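Local coordinates for Serine/threonine-protein kinase pelle (Drosophila melanogaster, PDB 1D2Z), which phosphorylates serine and threonine residues in the Toll pathway of dorsoventral patterning, and binds Tube through its N-terminal death domain, at residues 47-50 against 51-54; 61-64 against 65-69. All coordinates share one frame; numbering follows the deposited sequence.

Overall arrangement
Both contacts are local, each made within one helix of the six-helix death domain: contact 1 within helix 45-56 and contact 2 within helix 61-73, the next helix along the chain. Their centres are about 9 Å apart, and the two helices touch directly. Q50 NE2 of contact 1 lies 2.6 Å from E64 OE2 of contact 2, a probable hydrogen bond; nearby, CG2 of I51 packs 3.3 Å from A61 O. Contact 2 sits nearer the middle of the domain, about 7 Å from the chain centre against about 15 Å for contact 1. N29 of the Tube chain reaches both, through Q50 (weakly) and the carbonyl of N67.

Contact 1: 47-50 against 51-54; sequences QVEQ and ISSQ
Helix 45-56 of the death domain carries this contact, in which four successive i to i+4 backbone hydrogen bonds join residues 47-50 to 51-54. I51 N bonds to Q47 O, and S52 N meets V48 O at 3.0 Å with an almost straight N-H...O angle of 175°. S53 N to E49 O is the shortest of the set at 2.7 Å, and Q54 N to Q50 O completes it.

Side chains of the later turn lie against the carbonyls of the earlier one. I51 has CG1 beside its own backbone N (chi1 -59°), which brings that branch 3.3 Å from Q47 O. S53 sets its CB 3.0 Å from E49 O, while Q54 brings CG to 3.2 Å from Q50 O. On the outer side, OE2 of E49 comes no nearer to S53 than 4.2 Å, measured to CB.

The polar ends look elsewhere. Q50 stretches out from the helix, with CG anti to the backbone N (chi1 178°), to reach E64 on helix 61-73 and, weakly, N29 of the Tube chain. Q47 bonds back to Y44 N and across to Y73, and S52 OG bonds to Q56. I51 and V48 rest on W34 of helix 34-40.

Chemically, the N-H groups of 51-54 and the carbonyls of 47-50 satisfy one another within the helix, and the amides of Q47 and Q50 make the lateral links: both tie this helix to helix 61-73, and Q50 also, weakly, to Tube.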
ATOM      1  N   GLN A  47       7.526   1.924  10.619  1.00 34.48           N
ATOM      2  CA  GLN A  47       7.793   0.770   9.757  1.00 34.01           C
ATOM      3  C   GLN A  47       9.081   0.075  10.206  1.00 34.45           C
ATOM      4  O   GLN A  47       9.120  -1.152  10.352  1.00 33.55           O
ATOM      5  CB  GLN A  47       7.877   1.220   8.294  1.00 31.76           C
ATOM      6  CG  GLN A  47       6.592   1.907   7.837  1.00 31.82           C
ATOM      7  CD  GLN A  47       6.642   2.438   6.423  1.00 30.32           C
ATOM      8  OE1 GLN A  47       7.517   3.235   6.068  1.00 33.22           O
ATOM      9  NE2 GLN A  47       5.664   2.039   5.613  1.00 30.78           N
ATOM     10  N   VAL A  48      10.111   0.878  10.474  1.00 33.83           N
ATOM     11  CA  VAL A  48      11.402   0.387  10.948  1.00 34.58           C
ATOM     12  C   VAL A  48      11.210  -0.363  12.268  1.00 36.12           C
ATOM     13  O   VAL A  48      11.729  -1.467  12.450  1.00 34.26           O
ATOM     14  CB  VAL A  48      12.402   1.563  11.162  1.00 33.88           C
ATOM     15  CG1 VAL A  48      13.698   1.063  11.780  1.00 34.57           C
ATOM     16  CG2 VAL A  48      12.691   2.258   9.838  1.00 29.67           C
ATOM     17  N   GLU A  49      10.431   0.228  13.172  1.00 38.39           N
ATOM     18  CA  GLU A  49      10.164  -0.382  14.470  1.00 39.77           C
ATOM     19  C   GLU A  49       9.372  -1.679  14.333  1.00 38.64           C
ATOM     20  O   GLU A  49       9.592  -2.625  15.083  1.00 38.97           O
ATOM     21  CB  GLU A  49       9.421   0.598  15.386  1.00 43.94           C
ATOM     22  CG  GLU A  49       9.178   0.076  16.806  1.00 49.21           C
ATOM     23  CD  GLU A  49      10.447  -0.430  17.484  1.00 53.88           C
ATOM     24  OE1 GLU A  49      11.513   0.215  17.343  1.00 57.32           O
ATOM     25  OE2 GLU A  49      10.373  -1.478  18.163  1.00 55.65           O
ATOM     26  N   GLN A  50       8.453  -1.718  13.373  1.00 38.59           N
ATOM     27  CA  GLN A  50       7.644  -2.909  13.128  1.00 37.86           C
ATOM     28  C   GLN A  50       8.568  -4.063  12.721  1.00 36.82           C
ATOM     29  O   GLN A  50       8.381  -5.194  13.161  1.00 37.03           O
ATOM     30  CB  GLN A  50       6.602  -2.625  12.037  1.00 39.24           C
ATOM     31  CG  GLN A  50       5.714  -3.814  11.656  1.00 44.23           C
ATOM     32  CD  GLN A  50       4.692  -3.457  10.585  1.00 46.93           C
ATOM     33  OE1 GLN A  50       4.184  -2.336  10.550  1.00 52.40           O
ATOM     34  NE2 GLN A  50       4.388  -4.409   9.706  1.00 45.76           N
ATOM     35  N   ILE A  51       9.588  -3.763  11.915  1.00 35.50           N
ATOM     36  CA  ILE A  51      10.544  -4.785  11.484  1.00 35.21           C
ATOM     37  C   ILE A  51      11.390  -5.230  12.675  1.00 36.98           C
ATOM     38  O   ILE A  51      11.515  -6.429  12.942  1.00 37.78           O
ATOM     39  CB  ILE A  51      11.501  -4.271  10.378  1.00 33.73           C
ATOM     40  CG1 ILE A  51      10.706  -3.815   9.148  1.00 31.95           C
ATOM     41  CG2 ILE A  51      12.482  -5.380   9.992  1.00 32.77           C
ATOM     42  CD1 ILE A  51      11.521  -3.038   8.134  1.00 25.48           C
ATOM     43  N   SER A  52      11.974  -4.260  13.374  1.00 37.35           N
ATOM     44  CA  SER A  52      12.803  -4.534  14.546  1.00 40.79           C
ATOM     45  C   SER A  52      12.009  -5.373  15.536  1.00 40.67           C
ATOM     46  O   SER A  52      12.509  -6.370  16.054  1.00 41.73           O
ATOM     47  CB  SER A  52      13.240  -3.224  15.216  1.00 40.97           C
ATOM     48  OG  SER A  52      13.881  -3.474  16.455  1.00 43.56           O
ATOM     49  N   SER A  53      10.754  -4.981  15.742  1.00 42.09           N
ATOM     50  CA  SER A  53       9.849  -5.662  16.657  1.00 45.81           C
ATOM     51  C   SER A  53       9.634  -7.121  16.272  1.00 46.95           C
ATOM     52  O   SER A  53       9.729  -8.009  17.120  1.00 48.05           O
ATOM     53  CB  SER A  53       8.502  -4.933  16.697  1.00 48.24           C
ATOM     54  OG  SER A  53       7.551  -5.652  17.462  1.00 52.76           O
ATOM     55  N   GLN A  54       9.334  -7.362  14.999  1.00 46.85           N
ATOM     56  CA  GLN A  54       9.114  -8.722  14.513  1.00 47.94           C
ATOM     57  C   GLN A  54      10.351  -9.578  14.709  1.00 46.62           C
ATOM     58  O   GLN A  54      10.243 -10.744  15.082  1.00 46.82           O
ATOM     59  CB  GLN A  54       8.714  -8.717  13.035  1.00 48.99           C
ATOM     60  CG  GLN A  54       7.322  -8.185  12.777  1.00 52.15           C
ATOM     61  CD  GLN A  54       6.245  -9.059  13.388  1.00 54.72           C
ATOM     62  OE1 GLN A  54       5.529  -8.641  14.295  1.00 57.89           O
ATOM     63  NE2 GLN A  54       6.129 -10.282  12.896  1.00 55.20           N
TER

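Contact 2: 61-64 against 65-69; sequences ASNE and FLNIW
F65 begins the second segment by bonding its N to A61 O at 3.0 Å; its CB sits close to S62 O, and its ring runs on to meet W69, with CZ 3.5 Å above the indole plane and offset toward the rim. L66 follows with N to S62 O, its side chain packing on R21 and C25 of helix 18-31 and L80 of helix 77-86.

N67 N donates to N63 O at 2.8 Å. The N67 amide is turned 73° from that of N63, and one water accepts from both ND2 atoms, 3.1 Å from N63 and 3.3 Å from N67, bridging one turn of the helix. The same N67 ND2 lies 3.5 Å from E64 OE1, the two flat groups nearly perpendicular, E64 OE2 being engaged by Q50 of the preceding helix. N63 OD1 is taken by R21.

I68 N bonds to E64 O, and with CG1 beside its own N (chi1 -64°) that branch passes 3.4 Å from the same oxygen. At W69, where a wider pi-type turn spans 67-69, the indole meets H75. With F65, L66, I68 and W69 buried among its neighbours and N63 and N67 partly exposed, this is a central helix of the death-domain six-helix bundle.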
ATOM      1  N   ALA A  61      13.396 -10.705   9.799  1.00 27.73           N
ATOM      2  CA  ALA A  61      13.431  -9.256   9.643  1.00 29.20           C
ATOM      3  C   ALA A  61      13.261  -8.851   8.184  1.00 28.55           C
ATOM      4  O   ALA A  61      12.518  -7.922   7.870  1.00 26.76           O
ATOM      5  CB  ALA A  61      14.736  -8.697  10.205  1.00 27.45           C
ATOM      6  N   SER A  62      13.906  -9.586   7.281  1.00 26.67           N
ATOM      7  CA  SER A  62      13.819  -9.252   5.867  1.00 26.26           C
ATOM      8  C   SER A  62      12.438  -9.560   5.307  1.00 25.51           C
ATOM      9  O   SER A  62      11.953  -8.837   4.443  1.00 23.90           O
ATOM     10  CB  SER A  62      14.904  -9.970   5.065  1.00 27.25           C
ATOM     11  OG  SER A  62      14.680 -11.366   5.076  1.00 32.09           O
ATOM     12  N   ASN A  63      11.804 -10.622   5.797  1.00 24.80           N
ATOM     13  CA  ASN A  63      10.458 -10.957   5.326  1.00 27.23           C
ATOM     14  C   ASN A  63       9.499  -9.823   5.695  1.00 26.56           C
ATOM     15  O   ASN A  63       8.610  -9.467   4.920  1.00 26.62           O
ATOM     16  CB  ASN A  63       9.960 -12.266   5.942  1.00 28.13           C
ATOM     17  CG  ASN A  63       8.562 -12.624   5.480  1.00 30.98           C
ATOM     18  OD1 ASN A  63       8.310 -12.765   4.280  1.00 27.85           O
ATOM     19  ND2 ASN A  63       7.636 -12.746   6.427  1.00 30.65           N
ATOM     20  N   GLU A  64       9.688  -9.266   6.890  1.00 26.96           N
ATOM     21  CA  GLU A  64       8.852  -8.166   7.358  1.00 28.65           C
ATOM     22  C   GLU A  64       9.107  -6.943   6.480  1.00 25.20           C
ATOM     23  O   GLU A  64       8.184  -6.198   6.162  1.00 26.78           O
ATOM     24  CB  GLU A  64       9.135  -7.857   8.830  1.00 29.97           C
ATOM     25  CG  GLU A  64       8.115  -6.901   9.458  1.00 36.81           C
ATOM     26  CD  GLU A  64       6.681  -7.413   9.353  1.00 40.16           C
ATOM     27  OE1 GLU A  64       6.463  -8.641   9.414  1.00 38.66           O
ATOM     28  OE2 GLU A  64       5.769  -6.582   9.194  1.00 42.61           O
ATOM     29  N   PHE A  65      10.366  -6.731   6.104  1.00 26.37           N
ATOM     30  CA  PHE A  65      10.704  -5.615   5.223  1.00 26.06           C
ATOM     31  C   PHE A  65       9.946  -5.804   3.899  1.00 27.61           C
ATOM     32  O   PHE A  65       9.363  -4.850   3.371  1.00 26.41           O
ATOM     33  CB  PHE A  65      12.217  -5.540   4.963  1.00 25.01           C
ATOM     34  CG  PHE A  65      12.594  -4.589   3.859  1.00 24.09           C
ATOM     35  CD1 PHE A  65      12.659  -3.220   4.091  1.00 26.86           C
ATOM     36  CD2 PHE A  65      12.833  -5.062   2.569  1.00 23.29           C
ATOM     37  CE1 PHE A  65      12.949  -2.330   3.050  1.00 24.82           C
ATOM     38  CE2 PHE A  65      13.124  -4.186   1.526  1.00 23.25           C
ATOM     39  CZ  PHE A  65      13.180  -2.811   1.767  1.00 25.37           C
ATOM     40  N   LEU A  66       9.954  -7.028   3.362  1.00 24.76           N
ATOM     41  CA  LEU A  66       9.238  -7.289   2.112  1.00 25.74           C
ATOM     42  C   LEU A  66       7.734  -7.088   2.296  1.00 25.98           C
ATOM     43  O   LEU A  66       7.062  -6.609   1.390  1.00 27.20           O
ATOM     44  CB  LEU A  66       9.505  -8.704   1.594  1.00 24.66           C
ATOM     45  CG  LEU A  66      10.920  -9.031   1.105  1.00 25.95           C
ATOM     46  CD1 LEU A  66      10.961 -10.474   0.592  1.00 21.01           C
ATOM     47  CD2 LEU A  66      11.328  -8.066   0.004  1.00 28.26           C
ATOM     48  N   ASN A  67       7.216  -7.475   3.462  1.00 26.73           N
ATOM     49  CA  ASN A  67       5.790  -7.318   3.762  1.00 29.16           C
ATOM     50  C   ASN A  67       5.398  -5.840   3.707  1.00 31.27           C
ATOM     51  O   ASN A  67       4.363  -5.484   3.145  1.00 31.49           O
ATOM     52  CB  ASN A  67       5.455  -7.884   5.152  1.00 30.99           C
ATOM     53  CG  ASN A  67       5.327  -9.411   5.163  1.00 34.14           C
ATOM     54  OD1 ASN A  67       5.143 -10.043   4.126  1.00 32.74           O
ATOM     55  ND2 ASN A  67       5.418 -10.001   6.348  1.00 33.77           N
ATOM     56  N   ILE A  68       6.245  -4.984   4.272  1.00 30.71           N
ATOM     57  CA  ILE A  68       5.985  -3.544   4.292  1.00 30.60           C
ATOM     58  C   ILE A  68       6.236  -2.871   2.942  1.00 29.36           C
ATOM     59  O   ILE A  68       5.323  -2.292   2.345  1.00 29.14           O
ATOM     60  CB  ILE A  68       6.835  -2.836   5.395  1.00 29.27           C
ATOM     61  CG1 ILE A  68       6.420  -3.347   6.778  1.00 30.44           C
ATOM     62  CG2 ILE A  68       6.656  -1.317   5.323  1.00 31.91           C
ATOM     63  CD1 ILE A  68       7.369  -2.975   7.904  1.00 32.90           C
ATOM     64  N   TRP A  69       7.470  -2.960   2.459  1.00 30.48           N
ATOM     65  CA  TRP A  69       7.855  -2.326   1.201  1.00 28.15           C
ATOM     66  C   TRP A  69       7.137  -2.918  -0.017  1.00 29.21           C
ATOM     67  O   TRP A  69       6.664  -2.182  -0.884  1.00 26.98           O
ATOM     68  CB  TRP A  69       9.376  -2.402   1.045  1.00 29.93           C
ATOM     69  CG  TRP A  69       9.937  -1.516  -0.017  1.00 29.02           C
ATOM     70  CD1 TRP A  69       9.819  -0.149  -0.105  1.00 29.66           C
ATOM     71  CD2 TRP A  69      10.715  -1.925  -1.142  1.00 29.74           C
ATOM     72  NE1 TRP A  69      10.475   0.311  -1.220  1.00 27.88           N
ATOM     73  CE2 TRP A  69      11.036  -0.755  -1.875  1.00 29.49           C
ATOM     74  CE3 TRP A  69      11.175  -3.166  -1.608  1.00 27.41           C
ATOM     75  CZ2 TRP A  69      11.797  -0.794  -3.044  1.00 32.23           C
ATOM     76  CZ3 TRP A  69      11.931  -3.202  -2.773  1.00 31.01           C
ATOM     77  CH2 TRP A  69      12.232  -2.025  -3.479  1.00 28.98           C
TER
HETATM   78  O   HOH W   1       4.730 -13.009   5.324  1.00 46.22           O